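Side-chain contacts in hypothetical protein NE0471 (Nitrosomonas europaea, PDB 2AUW), which is of unknown function but may bind DNA: residues D77-Y80 against A81-K84; E93-G96 against D97-R101; S66-F70 against D71-G75; R132-W135 against L136-G140. All coordinates share one frame; numbering follows the deposited sequence. Where two conformers were deposited one is given.

Interaction 1: residues D77-Y80 against A81-K84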
loop_
_atom_site.group_PDB
_atom_site.type_symbol
_atom_site.label_atom_id
_atom_site.label_comp_id
_atom_site.label_asym_id
_atom_site.label_seq_id
_atom_site.Cartn_x
_atom_site.Cartn_y
_atom_site.Cartn_z
ATOM N N ASP B 77 -17.408 7.350 3.269
ATOM C CA ASP B 77 -16.639 6.938 4.438
ATOM C C ASP B 77 -17.340 7.362 5.735
ATOM O O ASP B 77 -17.359 6.597 6.710
ATOM C CB ASP B 77 -15.175 7.428 4.375
ATOM C CG ASP B 77 -15.048 8.958 4.204
ATOM O OD1 ASP B 77 -15.841 9.571 3.461
ATOM O OD2 ASP B 77 -14.160 9.548 4.852
ATOM N N ASN B 78 -17.856 8.594 5.768
ATOM C CA ASN B 78 -18.622 9.049 6.944
ATOM C C ASN B 78 -19.885 8.213 7.110
ATOM O O ASN B 78 -20.223 7.812 8.207
ATOM C CB ASN B 78 -18.994 10.534 6.814
ATOM C CG ASN B 78 -17.788 11.397 6.502
ATOM O OD1 ASN B 78 -16.750 11.294 7.146
ATOM N ND2 ASN B 78 -17.900 12.197 5.461
ATOM N N VAL B 79 -20.591 7.950 6.009
ATOM C CA VAL B 79 -21.835 7.142 6.110
ATOM C C VAL B 79 -21.553 5.762 6.678
ATOM O O VAL B 79 -22.260 5.283 7.560
ATOM C CB VAL B 79 -22.597 7.035 4.775
ATOM C CG1 VAL B 79 -23.762 6.037 4.946
ATOM C CG2 VAL B 79 -23.135 8.423 4.381
ATOM N N TYR B 80 -20.471 5.138 6.189
ATOM C CA TYR B 80 -20.038 3.847 6.741
ATOM C C TYR B 80 -19.786 3.924 8.263
ATOM O O TYR B 80 -20.299 3.100 9.048
ATOM C CB TYR B 80 -18.793 3.381 5.961
ATOM C CG TYR B 80 -18.375 1.979 6.222
ATOM C CD1 TYR B 80 -18.918 0.911 5.468
ATOM C CD2 TYR B 80 -17.418 1.694 7.182
ATOM C CE1 TYR B 80 -18.514 -0.393 5.688
ATOM C CE2 TYR B 80 -17.021 0.381 7.426
ATOM C CZ TYR B 80 -17.579 -0.652 6.667
ATOM O OH TYR B 80 -17.141 -1.924 6.922
ATOM N N ALA B 81 -18.991 4.917 8.682
ATOM C CA ALA B 81 -18.723 5.149 10.115
ATOM C C ALA B 81 -20.005 5.303 10.950
ATOM O O ALA B 81 -20.109 4.714 12.046
ATOM C CB ALA B 81 -17.844 6.375 10.299
ATOM N N TRP B 82 -20.958 6.078 10.440
ATOM C CA TRP B 82 -22.225 6.320 11.182
ATOM C C TRP B 82 -23.006 5.032 11.304
ATOM O O TRP B 82 -23.629 4.776 12.338
ATOM C CB TRP B 82 -23.111 7.351 10.486
ATOM C CG TRP B 82 -22.439 8.648 10.223
ATOM C CD1 TRP B 82 -21.322 9.115 10.849
ATOM C CD2 TRP B 82 -22.822 9.644 9.277
ATOM N NE1 TRP B 82 -20.970 10.338 10.339
ATOM C CE2 TRP B 82 -21.870 10.688 9.372
ATOM C CE3 TRP B 82 -23.870 9.764 8.345
ATOM C CZ2 TRP B 82 -21.931 11.830 8.570
ATOM C CZ3 TRP B 82 -23.938 10.903 7.568
ATOM C CH2 TRP B 82 -22.954 11.922 7.679
ATOM N N ALA B 83 -22.951 4.208 10.250
ATOM C CA ALA B 83 -23.683 2.951 10.257
ATOM C C ALA B 83 -23.106 2.064 11.348
ATOM O O ALA B 83 -23.853 1.433 12.133
ATOM C CB ALA B 83 -23.591 2.260 8.873
ATOM N N LYS B 84 -21.769 2.000 11.414
ATOM C CA LYS B 84 -21.103 1.200 12.473
ATOM C C LYS B 84 -21.439 1.720 13.885
ATOM O O LYS B 84 -21.845 0.956 14.789
ATOM C CB LYS B 84 -19.585 1.162 12.268
ATOM C CG LYS B 84 -19.142 0.341 11.033
ATOM C CD LYS B 84 -19.895 -0.989 10.968
ATOM C CE LYS B 84 -19.552 -1.797 9.720
ATOM N NZ LYS B 84 -18.384 -2.610 10.058
#
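Tyr80 and Lys84, like Asn78 and Trp82, are i, i+4 neighbours on one alpha-helix, and they form a largely buried contact within helix 76-86, which packs on strand 31-35 of the DUF2442 domain. The helical evidence is the run of backbone bonds from Ala81, Trp82, Ala83 and Lys84 to the carbonyls four residues earlier, among them Trp82 N to Asn78 O at 2.9 Å. Trp82 holds CG beside its own backbone N (chi1 -55°), which folds the indole back along the helix. One ring face then lies under the preceding turn, with Asn78 O 3.0 Å above the plane of the Trp82 ring and toward the rim. The six-membered ring continues the packing: Trp82 CZ2 reaches Asn78 CB at 3.7 Å and Trp82 CZ3 meets Val79 CG2 at 4.1 Å. Without the indole, as with an alanine in its place, Val79 CG2 and Asn78 CB would probably lose their aromatic cover and Phe74 its edge-to-face partner. On another side of the helix, Tyr80 crosses Lys84 obliquely. The lysine chain bends at chi2 and chi4, bringing Lys84 CE to 3.8 Å from Tyr80 CZ. Both polar ends find their main partner in Glu30, by a hydrogen bond from the tyrosine and a salt bridge from the lysine, whereas the direct link between them, Lys84 NZ to Tyr80 OH at 3.4 Å, is weak.

Interaction 2: residues E93-G96 against D97-R101; sequences EMFG and DWMHR
Phe95 and Trp98 lie side by side and point the same way from helix 92-101, both with CG anti to the backbone N (chi1 -173° and 169°). Their planes are 38° apart and the phenyl and six-membered ring centroids 5.5 Å, an oblique pair. Within it the indole puts CE3 over one phenyl face, offset toward the rim, and the nearest carbons are Phe95 CE1 and Trp98 CZ3 at 4.1 Å. Met99, a selenomethionine, comes from the next turn: its SE is 3.8 Å from Phe95 CE2, a Met-aromatic contact. The bend at its chi3 turns the methyl back, and Met99 CE packs 3.6 Å from Gly96 CA. On the more polar side Arg101 folds back over its own helix, and one guanidinium face lies above Trp98 CA. A water joins the two segments there, donating to Met94 O and accepting from Arg101 NH2, each at 2.8 Å. Arg101 NE also makes a salt bridge to Glu142 of helix 132-144. The chemistry thus divides the helix: dispersion and selenium-aromatic contacts serve the face packed against helices 106-113, 117-124 and 132-144, while the water and Glu142 help hold the exposed arginine.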
loop_
_atom_site.group_PDB
_atom_site.type_symbol
_atom_site.label_atom_id
_atom_site.label_comp_id
_atom_site.label_asym_id
_atom_site.label_seq_id
_atom_site.Cartn_x
_atom_site.Cartn_y
_atom_site.Cartn_z
ATOM N N GLU B 93 -13.394 5.856 11.997
ATOM C CA GLU B 93 -13.288 7.286 12.374
ATOM C C GLU B 93 -12.990 7.494 13.843
ATOM O O GLU B 93 -12.159 8.322 14.181
ATOM C CB GLU B 93 -14.536 8.072 11.969
ATOM C CG GLU B 93 -14.671 8.201 10.472
ATOM C CD GLU B 93 -15.798 9.122 10.039
ATOM O OE1 GLU B 93 -16.561 9.623 10.876
ATOM O OE2 GLU B 93 -15.923 9.335 8.839
HETATM N N MSE B 94 -13.630 6.726 14.717
HETATM C CA MSE B 94 -13.312 6.767 16.150
HETATM C C MSE B 94 -11.835 6.432 16.366
HETATM O O MSE B 94 -11.122 7.099 17.132
HETATM C CB MSE B 94 -14.224 5.790 16.922
HETATM C CG MSE B 94 -15.641 6.313 17.114
HETATM SE SE MSE B 94 -16.830 4.908 17.689
HETATM C CE MSE B 94 -16.039 4.511 19.434
ATOM N N PHE B 95 -11.364 5.419 15.644
ATOM C CA PHE B 95 -9.982 4.964 15.714
ATOM C C PHE B 95 -9.022 6.020 15.145
ATOM O O PHE B 95 -7.992 6.342 15.766
ATOM C CB PHE B 95 -9.831 3.629 14.958
ATOM C CG PHE B 95 -8.471 2.986 15.109
ATOM C CD1 PHE B 95 -8.152 2.267 16.274
ATOM C CD2 PHE B 95 -7.513 3.094 14.097
ATOM C CE1 PHE B 95 -6.899 1.658 16.454
ATOM C CE2 PHE B 95 -6.238 2.487 14.248
ATOM C CZ PHE B 95 -5.938 1.755 15.438
ATOM N N GLY B 96 -9.347 6.545 13.972
ATOM C CA GLY B 96 -8.562 7.635 13.361
ATOM C C GLY B 96 -8.524 8.905 14.211
ATOM O O GLY B 96 -7.473 9.551 14.320
ATOM N N ASP B 97 -9.644 9.249 14.838
ATOM C CA ASP B 97 -9.716 10.386 15.774
ATOM C C ASP B 97 -8.794 10.167 16.980
ATOM O O ASP B 97 -8.096 11.090 17.403
ATOM C CB ASP B 97 -11.145 10.586 16.277
ATOM C CG ASP B 97 -12.076 11.200 15.227
ATOM O OD1 ASP B 97 -11.623 11.552 14.119
ATOM O OD2 ASP B 97 -13.273 11.329 15.530
ATOM N N TRP B 98 -8.784 8.941 17.522
ATOM C CA TRP B 98 -7.854 8.579 18.592
ATOM C C TRP B 98 -6.389 8.746 18.188
ATOM O O TRP B 98 -5.595 9.271 18.966
ATOM C CB TRP B 98 -8.138 7.157 19.118
ATOM C CG TRP B 98 -7.081 6.605 20.025
ATOM C CD1 TRP B 98 -6.956 6.798 21.375
ATOM C CD2 TRP B 98 -6.023 5.715 19.646
ATOM N NE1 TRP B 98 -5.855 6.106 21.850
ATOM C CE2 TRP B 98 -5.273 5.432 20.807
ATOM C CE3 TRP B 98 -5.636 5.132 18.421
ATOM C CZ2 TRP B 98 -4.156 4.593 20.790
ATOM C CZ3 TRP B 98 -4.506 4.297 18.400
ATOM C CH2 TRP B 98 -3.781 4.053 19.580
HETATM N N MSE B 99 -6.030 8.320 16.978
HETATM C CA MSE B 99 -4.677 8.555 16.462
HETATM C C MSE B 99 -4.372 10.058 16.319
HETATM O O MSE B 99 -3.333 10.556 16.801
HETATM C CB MSE B 99 -4.482 7.863 15.108
HETATM C CG MSE B 99 -4.477 6.313 15.164
HETATM SE SE MSE B 99 -4.159 5.574 13.370
HETATM C CE MSE B 99 -5.242 6.760 12.435
ATOM N N HIS B 100 -5.286 10.763 15.667
ATOM C CA HIS B 100 -5.127 12.188 15.420
ATOM C C HIS B 100 -4.938 12.996 16.711
ATOM O O HIS B 100 -3.944 13.731 16.855
ATOM C CB HIS B 100 -6.266 12.758 14.567
ATOM C CG HIS B 100 -5.960 14.131 14.042
ATOM N ND1 HIS B 100 -6.472 15.278 14.610
ATOM C CD2 HIS B 100 -5.135 14.541 13.046
ATOM C CE1 HIS B 100 -6.001 16.336 13.968
ATOM N NE2 HIS B 100 -5.181 15.917 13.021
ATOM N N ARG B 101 -5.851 12.840 17.658
ATOM C CA ARG B 101 -5.814 13.649 18.872
ATOM C C ARG B 101 -4.611 13.293 19.746
ATOM O O ARG B 101 -4.240 14.059 20.652
ATOM C CB ARG B 101 -7.111 13.523 19.660
ATOM C CG ARG B 101 -7.398 12.128 20.220
ATOM C CD ARG B 101 -8.755 12.125 20.893
ATOM N NE ARG B 101 -9.034 10.873 21.586
ATOM C CZ ARG B 101 -10.057 10.079 21.312
ATOM N NH1 ARG B 101 -10.222 8.966 21.998
ATOM N NH2 ARG B 101 -10.918 10.409 20.369
HETATM O O HOH W 1 -12.613 8.721 18.898
#

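Interaction 3: residues S66-F70 against D71-G75; sequences SVEWF and DTEFG
Glu73 sets CG beside its backbone N (chi1 -73°) and bends at chi2 (84°), curling its carboxylate back across the turn to the amides of Trp69 and Phe70; Glu68 instead runs extended to Thr72. Glu73 OE2 accepts from Trp69 N at 3.0 Å, the donor standing above the carboxylate plane. Glu73 OE1 takes two amides, Phe70 N on the syn side at 2.9 Å and Asp71 N from above the plane at 2.7 Å. Three bonds therefore fix the rotation of this carboxylate, and the amides probably stabilise its negative charge. Glu68 OE1 receives Thr72 N through its anti lone pair at 2.7 Å, while its OE2 bonds to His59. Beside them the Trp69 and Phe74 rings meet obliquely, Trp69 CZ3 to Phe74 CE1 at 3.4 Å, with planes 85° apart, and Glu73 CB sits over the phenyl face. The base is closed by two backbone bonds, Val67 N to Phe74 O at 2.9 Å and Phe74 N to Val67 O at 3.2 Å. This single antiparallel, hydrogen-bonded bridge makes a short hairpin-like loop, its turn amides held by Glu68 and Glu73, that leads from strand 67-68 to the N-cap Gly75 of helix 76-86.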
loop_
_atom_site.group_PDB
_atom_site.type_symbol
_atom_site.label_atom_id
_atom_site.label_comp_id
_atom_site.label_asym_id
_atom_site.label_seq_id
_atom_site.Cartn_x
_atom_site.Cartn_y
_atom_site.Cartn_z
ATOM N N SER B 66 -20.274 9.665 -3.382
ATOM C CA SER B 66 -20.943 9.910 -2.121
ATOM C C SER B 66 -22.411 9.483 -2.174
ATOM O O SER B 66 -22.931 9.040 -3.216
ATOM C CB SER B 66 -20.782 11.377 -1.679
ATOM O OG SER B 66 -21.646 12.244 -2.382
ATOM N N VAL B 67 -23.056 9.562 -1.020
ATOM C CA VAL B 67 -24.490 9.375 -0.915
ATOM C C VAL B 67 -25.103 10.721 -1.238
ATOM O O VAL B 67 -24.778 11.715 -0.619
ATOM C CB VAL B 67 -24.877 8.880 0.502
ATOM C CG1 VAL B 67 -26.404 8.959 0.729
ATOM C CG2 VAL B 67 -24.390 7.461 0.736
ATOM N N GLU B 68 -25.977 10.768 -2.241
ATOM C CA GLU B 68 -26.427 12.034 -2.767
ATOM C C GLU B 68 -27.942 12.071 -2.956
ATOM O O GLU B 68 -28.568 11.045 -3.219
ATOM C CB GLU B 68 -25.724 12.320 -4.104
ATOM C CG GLU B 68 -26.272 13.556 -4.818
ATOM C CD GLU B 68 -25.506 13.829 -6.075
ATOM O OE1 GLU B 68 -24.481 14.538 -5.984
ATOM O OE2 GLU B 68 -25.928 13.323 -7.140
ATOM N N TRP B 69 -28.510 13.261 -2.799
ATOM C CA TRP B 69 -29.918 13.519 -3.089
ATOM C C TRP B 69 -29.892 14.613 -4.138
ATOM O O TRP B 69 -30.344 14.398 -5.258
ATOM C CB TRP B 69 -30.713 13.977 -1.857
ATOM C CG TRP B 69 -30.970 12.899 -0.835
ATOM C CD1 TRP B 69 -32.080 12.133 -0.716
ATOM C CD2 TRP B 69 -30.077 12.486 0.209
ATOM N NE1 TRP B 69 -31.960 11.277 0.356
ATOM C CE2 TRP B 69 -30.716 11.457 0.921
ATOM C CE3 TRP B 69 -28.792 12.902 0.615
ATOM C CZ2 TRP B 69 -30.124 10.830 2.015
ATOM C CZ3 TRP B 69 -28.187 12.250 1.689
ATOM C CH2 TRP B 69 -28.856 11.245 2.388
ATOM N N PHE B 70 -29.329 15.764 -3.783
ATOM C CA PHE B 70 -29.106 16.840 -4.760
ATOM C C PHE B 70 -27.632 17.066 -5.118
ATOM O O PHE B 70 -27.296 17.178 -6.294
ATOM C CB PHE B 70 -29.775 18.154 -4.321
ATOM C CG PHE B 70 -31.229 18.009 -3.964
ATOM C CD1 PHE B 70 -31.639 18.057 -2.634
ATOM C CD2 PHE B 70 -32.195 17.832 -4.963
ATOM C CE1 PHE B 70 -32.983 17.918 -2.293
ATOM C CE2 PHE B 70 -33.552 17.697 -4.640
ATOM C CZ PHE B 70 -33.948 17.739 -3.297
ATOM N N ASP B 71 -26.753 17.127 -4.114
ATOM C CA ASP B 71 -25.346 17.457 -4.355
ATOM C C ASP B 71 -24.370 16.850 -3.336
ATOM O O ASP B 71 -24.104 17.456 -2.281
ATOM C CB ASP B 71 -25.146 18.978 -4.404
ATOM C CG ASP B 71 -23.727 19.368 -4.776
ATOM O OD1 ASP B 71 -23.007 18.551 -5.404
ATOM O OD2 ASP B 71 -23.322 20.495 -4.431
ATOM N N THR B 72 -23.836 15.674 -3.673
ATOM C CA THR B 72 -22.753 15.037 -2.912
ATOM C C THR B 72 -22.822 15.313 -1.383
ATOM O O THR B 72 -21.842 15.751 -0.775
ATOM C CB THR B 72 -21.375 15.502 -3.451
ATOM O OG1 THR B 72 -21.312 16.935 -3.397
ATOM C CG2 THR B 72 -21.165 15.045 -4.891
ATOM N N GLU B 73 -23.968 15.053 -0.770
ATOM C CA GLU B 73 -24.186 15.492 0.615
ATOM C C GLU B 73 -23.319 14.758 1.635
ATOM O O GLU B 73 -22.699 15.411 2.494
ATOM C CB GLU B 73 -25.660 15.424 1.019
ATOM C CG GLU B 73 -26.528 16.517 0.370
ATOM C CD GLU B 73 -26.996 16.154 -1.039
ATOM O OE1 GLU B 73 -27.790 16.914 -1.619
ATOM O OE2 GLU B 73 -26.564 15.107 -1.558
ATOM N N PHE B 74 -23.274 13.424 1.567
ATOM C CA PHE B 74 -22.476 12.684 2.579
ATOM C C PHE B 74 -21.428 11.763 1.981
ATOM O O PHE B 74 -21.785 10.847 1.243
ATOM C CB PHE B 74 -23.368 11.847 3.478
ATOM C CG PHE B 74 -24.457 12.618 4.156
ATOM C CD1 PHE B 74 -25.765 12.172 4.096
ATOM C CD2 PHE B 74 -24.169 13.770 4.873
ATOM C CE1 PHE B 74 -26.791 12.867 4.728
ATOM C CE2 PHE B 74 -25.189 14.489 5.513
ATOM C CZ PHE B 74 -26.500 14.035 5.445
ATOM N N GLY B 75 -20.158 11.973 2.352
ATOM C CA GLY B 75 -19.059 11.085 1.927
ATOM C C GLY B 75 -19.334 9.639 2.320
ATOM O O GLY B 75 -19.862 9.378 3.413
#

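Interaction 4: residues R132-W135 against L136-G140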
loop_
_atom_site.group_PDB
_atom_site.type_symbol
_atom_site.label_atom_id
_atom_site.label_comp_id
_atom_site.label_asym_id
_atom_site.label_seq_id
_atom_site.Cartn_x
_atom_site.Cartn_y
_atom_site.Cartn_z
ATOM N N ARG B 132 -14.003 -4.723 19.925
ATOM C CA ARG B 132 -14.205 -4.036 21.208
ATOM C C ARG B 132 -12.900 -3.985 22.032
ATOM O O ARG B 132 -12.546 -2.944 22.557
ATOM C CB ARG B 132 -15.354 -4.732 21.973
ATOM C CG ARG B 132 -15.440 -4.449 23.481
ATOM C CD ARG B 132 -16.574 -5.249 24.143
ATOM N NE ARG B 132 -16.685 -4.827 25.533
ATOM C CZ ARG B 132 -17.565 -3.948 25.990
ATOM N NH1 ARG B 132 -18.466 -3.397 25.172
ATOM N NH2 ARG B 132 -17.549 -3.623 27.280
ATOM N N THR B 133 -12.178 -5.103 22.110
ATOM C CA THR B 133 -10.917 -5.174 22.881
ATOM C C THR B 133 -9.887 -4.082 22.448
ATOM O O THR B 133 -9.211 -3.466 23.280
ATOM C CB THR B 133 -10.271 -6.562 22.736
ATOM O OG1 THR B 133 -11.280 -7.596 22.829
ATOM C CG2 THR B 133 -9.240 -6.763 23.800
ATOM N N ILE B 134 -9.791 -3.846 21.140
ATOM C CA ILE B 134 -8.842 -2.868 20.592
ATOM C C ILE B 134 -9.257 -1.463 20.995
ATOM O O ILE B 134 -8.426 -0.681 21.469
ATOM C CB ILE B 134 -8.705 -3.015 19.036
ATOM C CG1 ILE B 134 -7.885 -4.275 18.699
ATOM C CG2 ILE B 134 -8.069 -1.742 18.389
ATOM C CD1 ILE B 134 -6.452 -4.240 19.281
ATOM N N TRP B 135 -10.544 -1.131 20.827
ATOM C CA TRP B 135 -11.010 0.189 21.249
ATOM C C TRP B 135 -10.845 0.457 22.758
ATOM O O TRP B 135 -10.415 1.536 23.162
ATOM C CB TRP B 135 -12.438 0.468 20.766
ATOM C CG TRP B 135 -12.860 1.874 21.073
ATOM C CD1 TRP B 135 -13.884 2.267 21.899
ATOM C CD2 TRP B 135 -12.226 3.076 20.615
ATOM N NE1 TRP B 135 -13.922 3.640 21.972
ATOM C CE2 TRP B 135 -12.934 4.161 21.179
ATOM C CE3 TRP B 135 -11.142 3.343 19.758
ATOM C CZ2 TRP B 135 -12.596 5.491 20.924
ATOM C CZ3 TRP B 135 -10.796 4.679 19.512
ATOM C CH2 TRP B 135 -11.539 5.735 20.088
ATOM N N LEU B 136 -11.152 -0.534 23.590
ATOM C CA LEU B 136 -10.884 -0.405 25.017
ATOM C C LEU B 136 -9.384 -0.141 25.267
ATOM O O LEU B 136 -9.029 0.697 26.101
ATOM C CB LEU B 136 -11.366 -1.664 25.751
ATOM C CG LEU B 136 -12.890 -1.891 25.837
ATOM C CD1 LEU B 136 -13.144 -3.257 26.459
ATOM C CD2 LEU B 136 -13.557 -0.816 26.687
ATOM N N ALA B 137 -8.516 -0.832 24.519
ATOM C CA ALA B 137 -7.071 -0.600 24.594
ATOM C C ALA B 137 -6.692 0.823 24.214
ATOM O O ALA B 137 -5.849 1.410 24.902
ATOM C CB ALA B 137 -6.270 -1.601 23.738
ATOM N N CYS B 138 -7.309 1.376 23.159
ATOM C CA CYS B 138 -7.077 2.792 22.783
ATOM C C CYS B 138 -7.378 3.717 23.961
ATOM O O CYS B 138 -6.541 4.551 24.319
ATOM C CB CYS B 138 -7.870 3.225 21.534
ATOM S SG CYS B 138 -7.476 2.288 20.024
ATOM N N LEU B 139 -8.541 3.512 24.586
ATOM C CA LEU B 139 -8.984 4.329 25.713
ATOM C C LEU B 139 -8.114 4.127 26.963
ATOM O O LEU B 139 -7.805 5.084 27.669
ATOM C CB LEU B 139 -10.477 4.094 26.020
ATOM C CG LEU B 139 -11.456 4.505 24.914
ATOM C CD1 LEU B 139 -12.902 4.199 25.300
ATOM C CD2 LEU B 139 -11.284 5.965 24.538
ATOM N N GLY B 140 -7.687 2.896 27.214
ATOM C CA GLY B 140 -6.789 2.606 28.325
ATOM C C GLY B 140 -5.425 3.238 28.159
ATOM O O GLY B 140 -4.857 3.765 29.122
#
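Trp135 and Leu139 form an i, i+4 pair on alpha-helix 132-144, near its start and largely at the surface. Backbone hydrogen bonds define the helix: Leu136, Ala137, Cys138 and Leu139 each donate to the carbonyl four residues back. The CH-pi contact is Leu139 CG, 4.2 Å from the centroid of the Trp135 five-membered ring and 25° off the normal, hence over the face. The indole reaches this place because its CG is anti to the backbone N (chi1 -174°), laying the ring along the next turn, where the leucine methyls spread over one face, Leu139 CD1 near Trp135 NE1 and Leu139 CD2 3.9 Å from Trp135 CZ2. A sulfur-aromatic contact adds Cys138, whose SG lies obliquely 4.9 Å from the Trp135 six-membered ring centroid, while Cys138 CB is 3.7 Å from Trp135 CE3. Replacing Trp135 by a serine would probably leave Leu139 and Cys138 without their shared aromatic surface and open a gap against Met94 and Arg101 of helix 92-101. Aliphatic packing completes the set at the helix start, where the extended Arg132 chain meets one leucine methyl: Leu136 CD1 is 3.9 Å from Arg132 CG and 4.0 Å from Arg132 NE.

How the interactions relate
Three of the contacts are turns of single helices. Interaction 1 is the buried one, with its centre about 5 Å from that of the chain; interactions 2 and 3 are partly buried, and interaction 4 lies mainly at the surface. Interaction 3 differs in kind, since carboxylates grip backbone amides there in addition to an aromatic pair. It leads directly into helix 76-86, and Phe74 packs on Val79 and Trp82 of interaction 1. Glu93 of interaction 2 touches Ala81 in turn, linking consecutive helices. Interactions 2 and 4 share a helix-helix interface, where Phe95 meets Cys138, and Trp98 meets both Cys138 and Trp135, whereas interactions 3 and 4 lie on opposite sides of the chain's centre.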